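Long-range contacts in haloalkane dehalogenase (Mycobacterium rhodesiae, PDB 4MJ3), which hydrolyses haloalkanes, cleaving the carbon-halogen bond to give the alcohol and a halide ion: residues Leu34-Leu39 / Val77-Val82; Pro15-Ala20 / Pro56-Leu61; Leu50-Glu55 / Val117-Gln122; Val3-Asp8 / Arg86-Thr91; Thr97-Val102 / Gly129-Gly134. All coordinates share one frame; numbering follows the deposited sequence.

Interaction 1: residues Leu34-Leu39 / Val77-Val82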
# COMPACT_ATOMS: atom_id res chain seq x y z
N LEU A 34 -11.39 7.71 14.00
CA LEU A 34 -9.94 7.57 13.86
C LEU A 34 -9.42 8.63 12.92
O LEU A 34 -10.06 8.91 11.90
CB LEU A 34 -9.58 6.21 13.26
CG LEU A 34 -10.04 4.96 13.96
CD1 LEU A 34 -9.97 3.71 13.08
CD2 LEU A 34 -9.23 4.74 15.20
N ARG A 35 -8.26 9.19 13.22
CA ARG A 35 -7.60 10.11 12.32
C ARG A 35 -6.64 9.35 11.42
O ARG A 35 -5.89 8.49 11.90
CB ARG A 35 -6.85 11.19 13.10
CG ARG A 35 -6.42 12.36 12.25
CD ARG A 35 -5.73 13.46 13.06
NE ARG A 35 -4.42 13.03 13.53
CZ ARG A 35 -3.48 13.82 14.03
NH1 ARG A 35 -3.69 15.13 14.13
NH2 ARG A 35 -2.31 13.32 14.39
N MSE A 36 -6.65 9.69 10.13
CA MSE A 36 -5.73 9.10 9.15
C MSE A 36 -4.92 10.21 8.55
O MSE A 36 -5.44 11.29 8.23
CB MSE A 36 -6.47 8.33 8.08
CG MSE A 36 -7.14 7.07 8.66
SE MSE A 36 -8.25 6.10 7.37
CE MSE A 36 -6.80 5.37 6.26
N HIS A 37 -3.64 9.95 8.39
CA HIS A 37 -2.71 10.89 7.81
C HIS A 37 -2.59 10.66 6.30
O HIS A 37 -2.58 9.52 5.84
CB HIS A 37 -1.35 10.71 8.45
CG HIS A 37 -0.24 11.44 7.74
ND1 HIS A 37 0.74 10.77 7.04
CD2 HIS A 37 0.07 12.76 7.66
CE1 HIS A 37 1.60 11.65 6.54
NE2 HIS A 37 1.20 12.86 6.89
N TYR A 38 -2.47 11.74 5.55
CA TYR A 38 -2.16 11.66 4.12
C TYR A 38 -1.31 12.85 3.67
O TYR A 38 -1.23 13.87 4.37
CB TYR A 38 -3.44 11.55 3.29
CG TYR A 38 -4.28 12.82 3.18
CD1 TYR A 38 -5.13 13.22 4.22
CD2 TYR A 38 -4.23 13.62 2.04
CE1 TYR A 38 -5.88 14.38 4.11
CE2 TYR A 38 -4.99 14.77 1.93
CZ TYR A 38 -5.81 15.15 2.96
OH TYR A 38 -6.57 16.28 2.81
N LEU A 39 -0.69 12.68 2.51
CA LEU A 39 0.05 13.72 1.81
C LEU A 39 -0.72 14.07 0.55
O LEU A 39 -1.31 13.18 -0.08
CB LEU A 39 1.41 13.19 1.36
CG LEU A 39 2.30 12.56 2.41
CD1 LEU A 39 3.60 12.12 1.75
CD2 LEU A 39 2.55 13.54 3.55
N VAL A 77 -1.15 11.78 -4.09
CA VAL A 77 -1.80 11.62 -2.82
C VAL A 77 -1.36 10.28 -2.23
O VAL A 77 -1.41 9.26 -2.92
CB VAL A 77 -3.33 11.67 -2.98
CG1 VAL A 77 -4.01 11.49 -1.65
CG2 VAL A 77 -3.71 13.00 -3.63
N ALA A 78 -0.87 10.29 -0.99
CA ALA A 78 -0.43 9.06 -0.33
C ALA A 78 -1.11 9.00 1.03
O ALA A 78 -1.10 9.99 1.77
CB ALA A 78 1.09 9.06 -0.16
N ILE A 79 -1.69 7.85 1.37
CA ILE A 79 -2.48 7.76 2.60
C ILE A 79 -1.88 6.68 3.50
O ILE A 79 -1.62 5.59 3.04
CB ILE A 79 -3.95 7.40 2.26
CG1 ILE A 79 -4.57 8.45 1.34
CG2 ILE A 79 -4.77 7.24 3.54
CD1 ILE A 79 -5.96 8.12 0.86
N ASP A 80 -1.73 6.98 4.79
CA ASP A 80 -1.26 6.00 5.76
C ASP A 80 -2.42 5.13 6.27
O ASP A 80 -3.42 5.62 6.78
CB ASP A 80 -0.61 6.67 6.97
CG ASP A 80 0.72 7.34 6.66
OD1 ASP A 80 1.35 7.09 5.59
OD2 ASP A 80 1.14 8.16 7.52
N LEU A 81 -2.25 3.83 6.16
CA LEU A 81 -3.22 2.87 6.70
C LEU A 81 -3.37 3.06 8.21
O LEU A 81 -2.43 3.39 8.89
CB LEU A 81 -2.75 1.45 6.41
CG LEU A 81 -2.68 1.00 4.94
CD1 LEU A 81 -1.89 -0.29 4.80
CD2 LEU A 81 -4.06 0.85 4.38
N VAL A 82 -4.57 2.76 8.70
CA VAL A 82 -4.82 2.72 10.14
C VAL A 82 -3.83 1.71 10.71
O VAL A 82 -3.69 0.61 10.19
CB VAL A 82 -6.28 2.34 10.43
CG1 VAL A 82 -6.51 2.09 11.91
CG2 VAL A 82 -7.23 3.45 9.95
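In the antiparallel part of the alpha/beta-hydrolase sheet, Tyr38 and Leu39 of strand 33-41 pair with Ile79 and Ala78 of strand 75-79. Leu39 and Ala78 are the hydrogen-bonded pair: Leu39 N lies 2.8 Å from Ala78 O, and Ala78 N returns a bond to Leu39 O. Tyr38 and Ile79 are a non-hydrogen-bonded pair, with Tyr38 CB resting 3.8 Å from Ile79 CG1. Just past the strand, Asp80 N donates to His37 O (2.9 Å). His37 holds CG anti to its backbone N (chi1 168°), which brings ND1 to 2.7 Å from Asp80 OD2; the donor lies above the carboxylate plane. Asp80 OD2 also accepts from Arg86 N, while OD1 is bonded to Ser59 OG, so both oxygens of this buried group are held. Farther along, Met36 (a selenomethionine) bends at its last torsion and sets CE 3.4 Å from Asp80 O, with SE 3.8 Å from Val82 CG2. The Leu34 and Val82 side chains then cross at about a right angle, Leu34 CD1 4.0 Å from Val82 CG1. One strand running against its neighbours beside a parallel core, in the order 1-2-4-3-5, is the signature of the alpha/beta-hydrolase fold.

Interaction 2: residues Pro15-Ala20 / Pro56-Leu61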
# COMPACT_ATOMS: atom_id res chain seq x y z
N PRO A 15 14.43 12.64 6.86
CA PRO A 15 15.13 13.11 5.66
C PRO A 15 14.33 12.89 4.40
O PRO A 15 13.56 11.93 4.31
CB PRO A 15 16.40 12.25 5.61
CG PRO A 15 16.53 11.61 6.95
CD PRO A 15 15.16 11.55 7.54
N ASP A 16 14.49 13.81 3.45
CA ASP A 16 13.92 13.66 2.12
C ASP A 16 12.40 13.53 2.13
O ASP A 16 11.83 12.83 1.30
CB ASP A 16 14.55 12.47 1.41
CG ASP A 16 16.05 12.54 1.39
OD1 ASP A 16 16.57 13.51 0.81
OD2 ASP A 16 16.70 11.66 1.97
N PHE A 17 11.76 14.22 3.07
CA PHE A 17 10.32 14.09 3.25
C PHE A 17 9.73 15.44 3.68
O PHE A 17 9.20 15.56 4.77
CB PHE A 17 10.05 13.02 4.29
CG PHE A 17 8.66 12.46 4.26
CD1 PHE A 17 8.22 11.71 3.18
CD2 PHE A 17 7.81 12.66 5.33
CE1 PHE A 17 6.94 11.17 3.17
CE2 PHE A 17 6.53 12.12 5.32
CZ PHE A 17 6.10 11.39 4.24
N PRO A 18 9.79 16.45 2.80
CA PRO A 18 9.30 17.79 3.10
C PRO A 18 7.85 17.96 2.70
O PRO A 18 7.51 18.89 1.96
CB PRO A 18 10.17 18.66 2.19
CG PRO A 18 10.31 17.83 0.96
CD PRO A 18 10.41 16.40 1.45
N PHE A 19 7.00 17.05 3.14
CA PHE A 19 5.60 17.06 2.75
C PHE A 19 4.75 17.27 4.00
O PHE A 19 4.89 16.54 4.98
CB PHE A 19 5.24 15.74 2.06
CG PHE A 19 6.17 15.36 0.95
CD1 PHE A 19 6.38 16.22 -0.12
CD2 PHE A 19 6.89 14.18 0.99
CE1 PHE A 19 7.25 15.89 -1.15
CE2 PHE A 19 7.74 13.83 -0.05
CZ PHE A 19 7.93 14.70 -1.11
N ALA A 20 3.90 18.29 3.97
CA ALA A 20 3.12 18.67 5.14
C ALA A 20 2.11 17.58 5.46
O ALA A 20 1.45 17.08 4.55
CB ALA A 20 2.41 19.99 4.88
N PRO A 56 5.34 -3.29 6.69
CA PRO A 56 4.94 -2.49 7.85
C PRO A 56 5.47 -1.08 7.58
O PRO A 56 6.22 -0.52 8.38
CB PRO A 56 5.75 -3.11 8.98
CG PRO A 56 7.01 -3.57 8.31
CD PRO A 56 6.75 -3.70 6.81
N SER A 57 5.12 -0.53 6.43
CA SER A 57 5.69 0.75 5.99
C SER A 57 4.68 1.88 6.23
O SER A 57 3.76 1.74 7.05
CB SER A 57 6.10 0.65 4.53
OG SER A 57 4.99 0.47 3.69
N TRP A 58 4.94 3.03 5.61
CA TRP A 58 3.97 4.12 5.57
C TRP A 58 4.30 5.00 4.38
O TRP A 58 5.13 4.60 3.55
CB TRP A 58 3.90 4.89 6.89
CG TRP A 58 5.14 5.58 7.40
CD1 TRP A 58 6.26 4.99 7.92
CD2 TRP A 58 5.34 7.01 7.55
NE1 TRP A 58 7.15 5.98 8.35
CE2 TRP A 58 6.60 7.20 8.12
CE3 TRP A 58 4.55 8.13 7.26
CZ2 TRP A 58 7.10 8.48 8.41
CZ3 TRP A 58 5.05 9.40 7.52
CH2 TRP A 58 6.29 9.55 8.12
N SER A 59 3.65 6.16 4.27
CA SER A 59 3.81 7.02 3.08
C SER A 59 5.23 7.51 2.83
O SER A 59 5.58 7.88 1.71
CB SER A 59 2.83 8.18 3.14
OG SER A 59 1.50 7.69 3.02
N TYR A 60 6.08 7.44 3.86
CA TYR A 60 7.51 7.66 3.73
C TYR A 60 8.14 6.85 2.60
O TYR A 60 9.07 7.31 1.94
CB TYR A 60 8.23 7.38 5.05
CG TYR A 60 9.63 7.90 5.11
CD1 TYR A 60 9.86 9.25 5.31
CD2 TYR A 60 10.74 7.05 4.96
CE1 TYR A 60 11.14 9.76 5.39
CE2 TYR A 60 12.02 7.56 5.04
CZ TYR A 60 12.22 8.91 5.24
OH TYR A 60 13.49 9.45 5.32
N LEU A 61 7.62 5.64 2.39
CA LEU A 61 8.06 4.75 1.31
C LEU A 61 7.98 5.37 -0.09
O LEU A 61 8.73 4.99 -0.98
CB LEU A 61 7.23 3.46 1.36
CG LEU A 61 7.50 2.36 0.33
CD1 LEU A 61 8.95 1.90 0.40
CD2 LEU A 61 6.54 1.21 0.59
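Phe17 reaches out of the N-terminal loop to lie against Tyr60, Ser59 and Trp58 of the turn that follows strand 48-52. Its CG is anti to the backbone N (chi1 -161°), which swings the ring toward that turn. CB starts the contact, 3.6 Å from Tyr60 CE1. At CG and CD1 the neighbour becomes Tyr60 CD1, which sits over one face of the phenyl ring, displaced toward its rim and 3.6 Å from Phe17 CG. CD2, also near Tyr60 CD1, lies in plane at the tyrosine ring's edge. Farther out the two sides of the ring part company. Phe17 CE1 approaches the Tyr60 backbone, 3.6 Å from Tyr60 CA, and lies 3.8 Å from Ser59 O; CE2 meets the far end of the indole, 3.8 Å from Trp58 CZ3. CZ, at the tip, approaches both Tyr60 N and that same indole carbon. The phenyl plane is inclined 56° to the tyrosine ring and 73° to the indole, so the three rings interlock obliquely. Tyr60 continues past Phe17 and ends in the polar link of the contact: its OH donates to Pro15 O at 2.7 Å, while Pro15 CD lies 3.5 Å from that hydroxyl oxygen. Trp58 NE1 is bonded to Ala195 O of helix 190-197, and Leu39 of strand 33-41 also touches Phe17. The result is an aromatic cluster that fastens the N-terminal loop to the turn after the His-Gly-Glu-Pro sequence, whose cis-Pro56 fits the HGxP motif near the oxyanion hole of haloalkane dehalogenases and related alpha/beta hydrolases.

Interaction 3: residues Leu50-Glu55 / Val117-Gln122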
# COMPACT_ATOMS: atom_id res chain seq x y z
N LEU A 50 -2.85 7.98 -6.67
CA LEU A 50 -3.01 7.56 -5.28
C LEU A 50 -2.01 6.48 -4.96
O LEU A 50 -2.02 5.41 -5.58
CB LEU A 50 -4.43 7.05 -5.04
CG LEU A 50 -4.72 6.54 -3.63
CD1 LEU A 50 -4.55 7.63 -2.59
CD2 LEU A 50 -6.13 6.00 -3.62
N LEU A 51 -1.14 6.76 -3.98
CA LEU A 51 -0.02 5.91 -3.65
C LEU A 51 -0.28 5.19 -2.33
O LEU A 51 -0.33 5.82 -1.28
CB LEU A 51 1.25 6.76 -3.50
CG LEU A 51 1.60 7.66 -4.69
CD1 LEU A 51 2.64 8.70 -4.30
CD2 LEU A 51 2.07 6.83 -5.86
N LEU A 52 -0.48 3.87 -2.40
CA LEU A 52 -0.81 3.10 -1.21
C LEU A 52 0.32 2.17 -0.81
O LEU A 52 0.83 1.39 -1.63
CB LEU A 52 -2.11 2.31 -1.42
CG LEU A 52 -3.36 3.13 -1.73
CD1 LEU A 52 -4.60 2.23 -1.71
CD2 LEU A 52 -3.55 4.31 -0.78
N HIS A 53 0.72 2.29 0.45
CA HIS A 53 1.77 1.48 1.04
C HIS A 53 1.13 0.30 1.74
O HIS A 53 -0.08 0.25 1.95
CB HIS A 53 2.53 2.31 2.06
CG HIS A 53 1.80 2.47 3.35
ND1 HIS A 53 1.87 1.54 4.36
CD2 HIS A 53 0.90 3.39 3.76
CE1 HIS A 53 1.09 1.91 5.35
NE2 HIS A 53 0.49 3.03 5.02
N GLY A 54 1.98 -0.66 2.12
CA GLY A 54 1.53 -1.81 2.87
C GLY A 54 2.30 -2.02 4.16
O GLY A 54 2.69 -1.09 4.85
N GLU A 55 2.51 -3.29 4.46
CA GLU A 55 3.11 -3.74 5.70
C GLU A 55 4.64 -3.71 5.61
O GLU A 55 5.22 -4.10 4.59
CB GLU A 55 2.63 -5.20 5.91
CG GLU A 55 3.39 -6.02 6.93
CD GLU A 55 3.06 -5.72 8.38
OE1 GLU A 55 2.42 -4.69 8.64
OE2 GLU A 55 3.41 -6.56 9.25
N VAL A 117 -9.11 8.30 -10.25
CA VAL A 117 -7.84 8.03 -9.60
C VAL A 117 -6.96 7.07 -10.39
O VAL A 117 -7.46 6.08 -10.93
CB VAL A 117 -8.12 7.42 -8.20
CG1 VAL A 117 -6.86 6.92 -7.55
CG2 VAL A 117 -8.83 8.45 -7.35
N THR A 118 -5.66 7.36 -10.44
CA THR A 118 -4.65 6.39 -10.88
C THR A 118 -4.02 5.76 -9.63
O THR A 118 -3.24 6.40 -8.92
CB THR A 118 -3.60 7.03 -11.80
OG1 THR A 118 -4.24 7.46 -13.01
CG2 THR A 118 -2.49 6.04 -12.17
N LEU A 119 -4.42 4.53 -9.36
CA LEU A 119 -3.92 3.82 -8.19
C LEU A 119 -2.54 3.26 -8.48
O LEU A 119 -2.32 2.59 -9.49
CB LEU A 119 -4.86 2.68 -7.82
CG LEU A 119 -4.43 1.78 -6.67
CD1 LEU A 119 -4.35 2.55 -5.37
CD2 LEU A 119 -5.42 0.62 -6.54
N VAL A 120 -1.61 3.50 -7.55
CA VAL A 120 -0.32 2.82 -7.56
C VAL A 120 -0.23 2.08 -6.22
O VAL A 120 -0.33 2.68 -5.15
CB VAL A 120 0.83 3.79 -7.68
CG1 VAL A 120 2.16 3.04 -7.60
CG2 VAL A 120 0.71 4.60 -8.97
N CYS A 121 -0.05 0.76 -6.28
CA CYS A 121 -0.17 -0.03 -5.07
C CYS A 121 0.88 -1.14 -4.99
O CYS A 121 1.29 -1.67 -6.01
CB CYS A 121 -1.58 -0.60 -4.95
SG CYS A 121 -2.12 -1.70 -6.30
N GLN A 122 1.27 -1.45 -3.76
CA GLN A 122 2.32 -2.42 -3.46
C GLN A 122 1.98 -3.10 -2.14
O GLN A 122 1.40 -2.46 -1.25
CB GLN A 122 3.65 -1.67 -3.36
CG GLN A 122 4.89 -2.50 -3.06
CD GLN A 122 5.31 -2.51 -1.59
OE1 GLN A 122 4.84 -1.70 -0.79
NE2 GLN A 122 6.21 -3.41 -1.24
O HOH W 1 4.64 -1.64 1.93
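Leu52 and Leu119 cross at about a right angle in the centre of the contact, their CD1 atoms 3.7 Å apart. On the same face of the sheet Leu50 CB presses on Val117 CG1 at 3.5 Å, tighter than usual for two carbons. Leu51 and Val120 occupy the other face, lying side by side and pointing the same way, with Leu51 CD2 3.8 Å from Val120 CB. Between these two layers the parallel strands 48-52 and 117-121 are joined by Leu50 N to Thr118 O (2.8 Å), Val120 N to Leu50 O (2.8 Å) and Leu52 N to Val120 O (3.0 Å). Beyond Leu52 the chains separate, and a water takes over: it accepts from Gly54 N and donates to Gln122 OE1. His53 turns away from Gln122; its ND1 donates to Gly54 O on a lone pair of that carbonyl (2.8 Å), while NE2 accepts from Leu81 N, fixing the ring at both nitrogens. Glu55 N, the next amide, is hydrogen-bonded to Asp123 OD1, the position of the nucleophile in this family, consistent with an oxyanion-hole N-H. The chemistry therefore changes along the contact: direct backbone N-H...O hydrogen bonds, between layers of leucine and valine side chains, set the parallel register, whereas at the strand ends a water bridge spans the widening gap, and the backbone amide of Glu55 is directed toward the probable catalytic aspartate.

Interaction 4: residues Val3-Asp8 / Arg86-Thr91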
# COMPACT_ATOMS: atom_id res chain seq x y z
N VAL A 3 -7.47 3.29 21.21
CA VAL A 3 -6.67 3.82 20.09
C VAL A 3 -5.55 4.70 20.61
O VAL A 3 -5.79 5.57 21.45
CB VAL A 3 -7.55 4.67 19.16
CG1 VAL A 3 -6.74 5.25 18.00
CG2 VAL A 3 -8.73 3.86 18.64
N LEU A 4 -4.36 4.48 20.10
CA LEU A 4 -3.20 5.30 20.38
C LEU A 4 -2.88 6.22 19.20
O LEU A 4 -3.15 5.89 18.04
CB LEU A 4 -1.97 4.42 20.68
CG LEU A 4 -2.08 3.64 22.00
CD1 LEU A 4 -0.89 2.69 22.14
CD2 LEU A 4 -2.17 4.57 23.18
N ARG A 5 -2.24 7.33 19.51
CA ARG A 5 -1.72 8.26 18.50
C ARG A 5 -0.23 8.49 18.76
O ARG A 5 0.18 8.83 19.87
CB ARG A 5 -2.44 9.60 18.56
CG ARG A 5 -1.95 10.62 17.53
CD ARG A 5 -2.86 11.83 17.46
NE ARG A 5 -4.19 11.47 16.97
CZ ARG A 5 -5.24 12.30 16.90
NH1 ARG A 5 -5.12 13.59 17.25
NH2 ARG A 5 -6.39 11.85 16.43
N THR A 6 0.58 8.30 17.72
CA THR A 6 2.04 8.41 17.85
C THR A 6 2.37 9.87 18.08
O THR A 6 1.87 10.72 17.36
CB THR A 6 2.76 7.91 16.57
OG1 THR A 6 2.38 6.55 16.32
CG2 THR A 6 4.25 7.96 16.76
N PRO A 7 3.16 10.17 19.11
CA PRO A 7 3.50 11.60 19.32
C PRO A 7 4.17 12.25 18.12
O PRO A 7 5.01 11.64 17.47
CB PRO A 7 4.45 11.56 20.51
CG PRO A 7 4.14 10.29 21.21
CD PRO A 7 3.70 9.32 20.17
N ASP A 8 3.83 13.51 17.84
CA ASP A 8 4.39 14.24 16.70
C ASP A 8 5.90 14.39 16.76
O ASP A 8 6.54 14.46 15.72
CB ASP A 8 3.74 15.62 16.54
CG ASP A 8 2.48 15.56 15.70
OD1 ASP A 8 2.34 14.60 14.94
OD2 ASP A 8 1.64 16.46 15.79
N ARG A 86 1.58 8.07 10.37
CA ARG A 86 1.04 9.10 11.23
C ARG A 86 -0.48 8.95 11.45
O ARG A 86 -1.11 9.83 12.03
CB ARG A 86 1.40 10.46 10.66
CG ARG A 86 2.89 10.66 10.51
CD ARG A 86 3.25 12.07 10.03
NE ARG A 86 3.13 13.02 11.13
CZ ARG A 86 3.74 14.19 11.22
NH1 ARG A 86 4.52 14.62 10.24
NH2 ARG A 86 3.54 14.94 12.30
N SER A 87 -1.06 7.82 11.02
CA SER A 87 -2.46 7.52 11.31
C SER A 87 -2.63 6.96 12.72
O SER A 87 -1.67 6.48 13.34
CB SER A 87 -3.05 6.57 10.27
OG SER A 87 -3.13 7.18 8.97
N ASP A 88 -3.84 7.08 13.24
CA ASP A 88 -4.16 6.51 14.55
C ASP A 88 -4.05 4.98 14.54
O ASP A 88 -4.12 4.34 13.49
CB ASP A 88 -5.56 6.93 15.00
CG ASP A 88 -5.61 8.38 15.47
OD1 ASP A 88 -4.54 9.01 15.62
OD2 ASP A 88 -6.74 8.88 15.69
N LYS A 89 -3.89 4.41 15.73
CA LYS A 89 -3.46 3.03 15.88
C LYS A 89 -4.27 2.31 16.97
O LYS A 89 -3.93 2.36 18.16
CB LYS A 89 -1.95 2.96 16.18
CG LYS A 89 -1.09 3.66 15.13
CD LYS A 89 0.39 3.54 15.41
CE LYS A 89 1.20 4.11 14.26
NZ LYS A 89 0.94 5.55 14.03
N PRO A 90 -5.35 1.65 16.57
CA PRO A 90 -6.07 0.76 17.46
C PRO A 90 -5.09 -0.17 18.20
O PRO A 90 -4.11 -0.63 17.60
CB PRO A 90 -6.99 -0.00 16.51
CG PRO A 90 -7.24 0.99 15.40
CD PRO A 90 -5.96 1.72 15.23
N THR A 91 -5.38 -0.47 19.47
CA THR A 91 -4.45 -1.19 20.32
C THR A 91 -4.60 -2.71 20.30
O THR A 91 -3.72 -3.40 20.78
CB THR A 91 -4.60 -0.74 21.79
OG1 THR A 91 -5.95 -0.95 22.19
CG2 THR A 91 -4.26 0.74 21.91
O HOH W 2 -0.21 8.20 15.04
O HOH W 3 0.39 10.78 14.80
O HOH W 4 1.14 12.97 13.26
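Leu4 and Lys89 form an antiparallel hydrogen-bonded pair, with Leu4 N to Lys89 O at 2.9 Å and Lys89 N to Leu4 O at 2.8 Å. Val3 and Pro90 are the adjacent non-hydrogen-bonded pair. Val3 CG1 rests on Asp88 CB, and Leu4 CG on Thr91 CG2, each 3.6 Å away. Arg5 grips Asp88 side-on: NE reaches OD1 (2.8 Å) and NH2 reaches OD2 (3.1 Å), each on a syn lone pair, with the two planes only 19° apart. A bend at chi3 of Arg5 (-65°) turns this edge toward the carboxylate, whose OD2 also accepts from Arg35 N. On the other side Lys89 NZ donates to Thr6 OG1 (2.9 Å), as well as to the carbonyls of Ser87 and Gly85; Thr6 OG1 is in turn bonded to Pro199 O. A second salt bridge is set differently: Arg86 NH2 meets Asp8 OD1 (2.9 Å) from above the carboxylate plane, the flat groups 80° apart, and a water links that oxygen to Arg86 NE. Another water joins Thr6 N to Ser87 O where the backbones have spread apart. This two-stranded antiparallel ribbon beside the central sheet, joined to it through Asp88 and Arg35, ties the N-terminus to the loop after strand 75-79.

Interaction 5: residues Thr97-Val102 / Gly129-Gly134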
# COMPACT_ATOMS: atom_id res chain seq x y z
N THR A 97 -8.91 -6.04 10.63
CA THR A 97 -9.39 -7.09 9.72
C THR A 97 -9.27 -6.55 8.30
O THR A 97 -9.10 -5.34 8.09
CB THR A 97 -10.86 -7.47 9.94
OG1 THR A 97 -11.71 -6.37 9.58
CG2 THR A 97 -11.14 -7.89 11.39
N TYR A 98 -9.32 -7.45 7.33
CA TYR A 98 -9.24 -7.06 5.92
C TYR A 98 -10.39 -6.10 5.62
O TYR A 98 -10.19 -4.99 5.07
CB TYR A 98 -9.28 -8.30 5.06
CG TYR A 98 -8.68 -8.24 3.66
CD1 TYR A 98 -8.85 -7.13 2.83
CD2 TYR A 98 -7.92 -9.30 3.19
CE1 TYR A 98 -8.32 -7.13 1.54
CE2 TYR A 98 -7.40 -9.29 1.92
CZ TYR A 98 -7.60 -8.21 1.10
OH TYR A 98 -7.07 -8.24 -0.19
N GLN A 99 -11.59 -6.47 6.07
CA GLN A 99 -12.79 -5.64 5.89
C GLN A 99 -12.62 -4.24 6.49
O GLN A 99 -12.96 -3.25 5.85
CB GLN A 99 -14.02 -6.28 6.52
CG GLN A 99 -15.33 -5.54 6.26
CD GLN A 99 -15.71 -5.55 4.80
OE1 GLN A 99 -15.95 -6.62 4.23
NE2 GLN A 99 -15.71 -4.38 4.17
N ALA A 100 -12.06 -4.17 7.70
CA ALA A 100 -11.92 -2.90 8.38
C ALA A 100 -10.97 -1.99 7.60
O ALA A 100 -11.24 -0.77 7.48
CB ALA A 100 -11.43 -3.10 9.81
N HIS A 101 -9.86 -2.54 7.11
CA HIS A 101 -8.89 -1.74 6.35
C HIS A 101 -9.49 -1.21 5.06
O HIS A 101 -9.26 -0.05 4.68
CB HIS A 101 -7.63 -2.55 6.04
CG HIS A 101 -6.64 -2.57 7.16
ND1 HIS A 101 -5.98 -1.44 7.60
CD2 HIS A 101 -6.19 -3.59 7.93
CE1 HIS A 101 -5.15 -1.77 8.57
NE2 HIS A 101 -5.26 -3.06 8.79
N VAL A 102 -10.26 -2.06 4.39
CA VAL A 102 -10.97 -1.68 3.18
C VAL A 102 -11.93 -0.53 3.48
O VAL A 102 -11.95 0.47 2.75
CB VAL A 102 -11.68 -2.90 2.57
CG1 VAL A 102 -12.74 -2.50 1.55
CG2 VAL A 102 -10.65 -3.83 1.95
N GLY A 129 -6.13 -1.89 -2.04
CA GLY A 129 -6.43 -1.07 -3.21
C GLY A 129 -7.10 -1.82 -4.35
O GLY A 129 -8.08 -1.32 -4.94
N LEU A 130 -6.62 -3.02 -4.68
CA LEU A 130 -7.22 -3.80 -5.76
C LEU A 130 -8.63 -4.27 -5.40
O LEU A 130 -9.52 -4.35 -6.26
CB LEU A 130 -6.34 -4.98 -6.15
CG LEU A 130 -4.97 -4.64 -6.75
CD1 LEU A 130 -4.12 -5.90 -6.85
CD2 LEU A 130 -5.12 -3.99 -8.11
N ARG A 131 -8.87 -4.56 -4.12
CA ARG A 131 -10.22 -4.85 -3.67
C ARG A 131 -11.12 -3.63 -3.86
O ARG A 131 -12.27 -3.77 -4.30
CB ARG A 131 -10.22 -5.32 -2.23
CG ARG A 131 -11.62 -5.55 -1.70
CD ARG A 131 -11.66 -6.64 -0.66
NE ARG A 131 -12.82 -6.45 0.21
CZ ARG A 131 -13.01 -7.05 1.37
NH1 ARG A 131 -12.15 -7.94 1.83
NH2 ARG A 131 -14.09 -6.75 2.08
N LEU A 132 -10.61 -2.44 -3.56
CA LEU A 132 -11.37 -1.21 -3.77
C LEU A 132 -11.66 -0.97 -5.26
O LEU A 132 -12.74 -0.48 -5.60
CB LEU A 132 -10.69 -0.01 -3.14
CG LEU A 132 -10.70 -0.02 -1.60
CD1 LEU A 132 -9.85 1.12 -1.08
CD2 LEU A 132 -12.13 0.07 -1.08
N VAL A 133 -10.74 -1.35 -6.13
CA VAL A 133 -10.97 -1.21 -7.58
C VAL A 133 -12.14 -2.13 -7.95
O VAL A 133 -13.03 -1.74 -8.69
CB VAL A 133 -9.70 -1.53 -8.41
CG1 VAL A 133 -10.00 -1.53 -9.90
CG2 VAL A 133 -8.60 -0.51 -8.12
N GLY A 134 -12.13 -3.36 -7.43
CA GLY A 134 -13.22 -4.30 -7.68
C GLY A 134 -14.56 -3.81 -7.16
O GLY A 134 -15.57 -4.00 -7.81
O HOH W 5 -16.01 -4.72 1.37
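Arg131 carries the contact with its guanidinium: Val102 CG2 lies over one face, offset toward the rim and 3.8 Å from Arg131 NE, while Gln99 OE1 and a water sit at the edge. Arg131 NH1 approaches the Tyr98 ring obliquely, 3.5 Å from Tyr98 CD1, the two planes 27° apart. These residues join helices 98-112 and 124-135 of the alpha/beta-hydrolase fold, whose axes here pass 10.6 Å apart and cross at -71°. The wide spacing is spanned by the arginine, with CG anti to the backbone N (chi1 177°) and the chain reaching across to the first turn of helix 98-112. Its other bonds lie elsewhere: NE forms a salt bridge with Glu135 and NH1 a hydrogen bond with Asn228. Where the helices come closer, Val102 CG1 and Leu132 CD2 slide past each other in opposite directions at 3.7 Å. Thr97 is the N-cap of helix 98-112, its OG1 accepting from Ala100 N at 2.9 Å. The direct bond from Arg131 NH2 to Gln99 OE1 (2.8 Å) is weak, because it is strongly bent; the water supplements it by accepting from Arg131 NH2 at 2.9 Å and from Gln99 NE2 at 2.8 Å.

Overall arrangement
Interactions 1 and 3 belong to one sheet, where strand 75-79 lies beside strand 48-52, joined by Val77 O to Leu51 N (2.7 Å); their centres are about 12 Å apart. Asp80 ties interaction 1 to its neighbours: OD2 packs 3.4 Å from Trp58 CE3 of interaction 2, and its carbonyl O lies 2.7 Å from Ser87 OG of interaction 4. Interaction 5 lies against interaction 3, where Leu119 CD2 touches Val133 CG2 at 3.7 Å. Interactions 2 and 5 are on opposite sides of the chain's centre, their centres about 22 Å apart. The probable active site adjoins interaction 3, at the ends of strands 48-52 and 117-121; interaction 4, centred about 21 Å from interaction 3, lies toward the periphery.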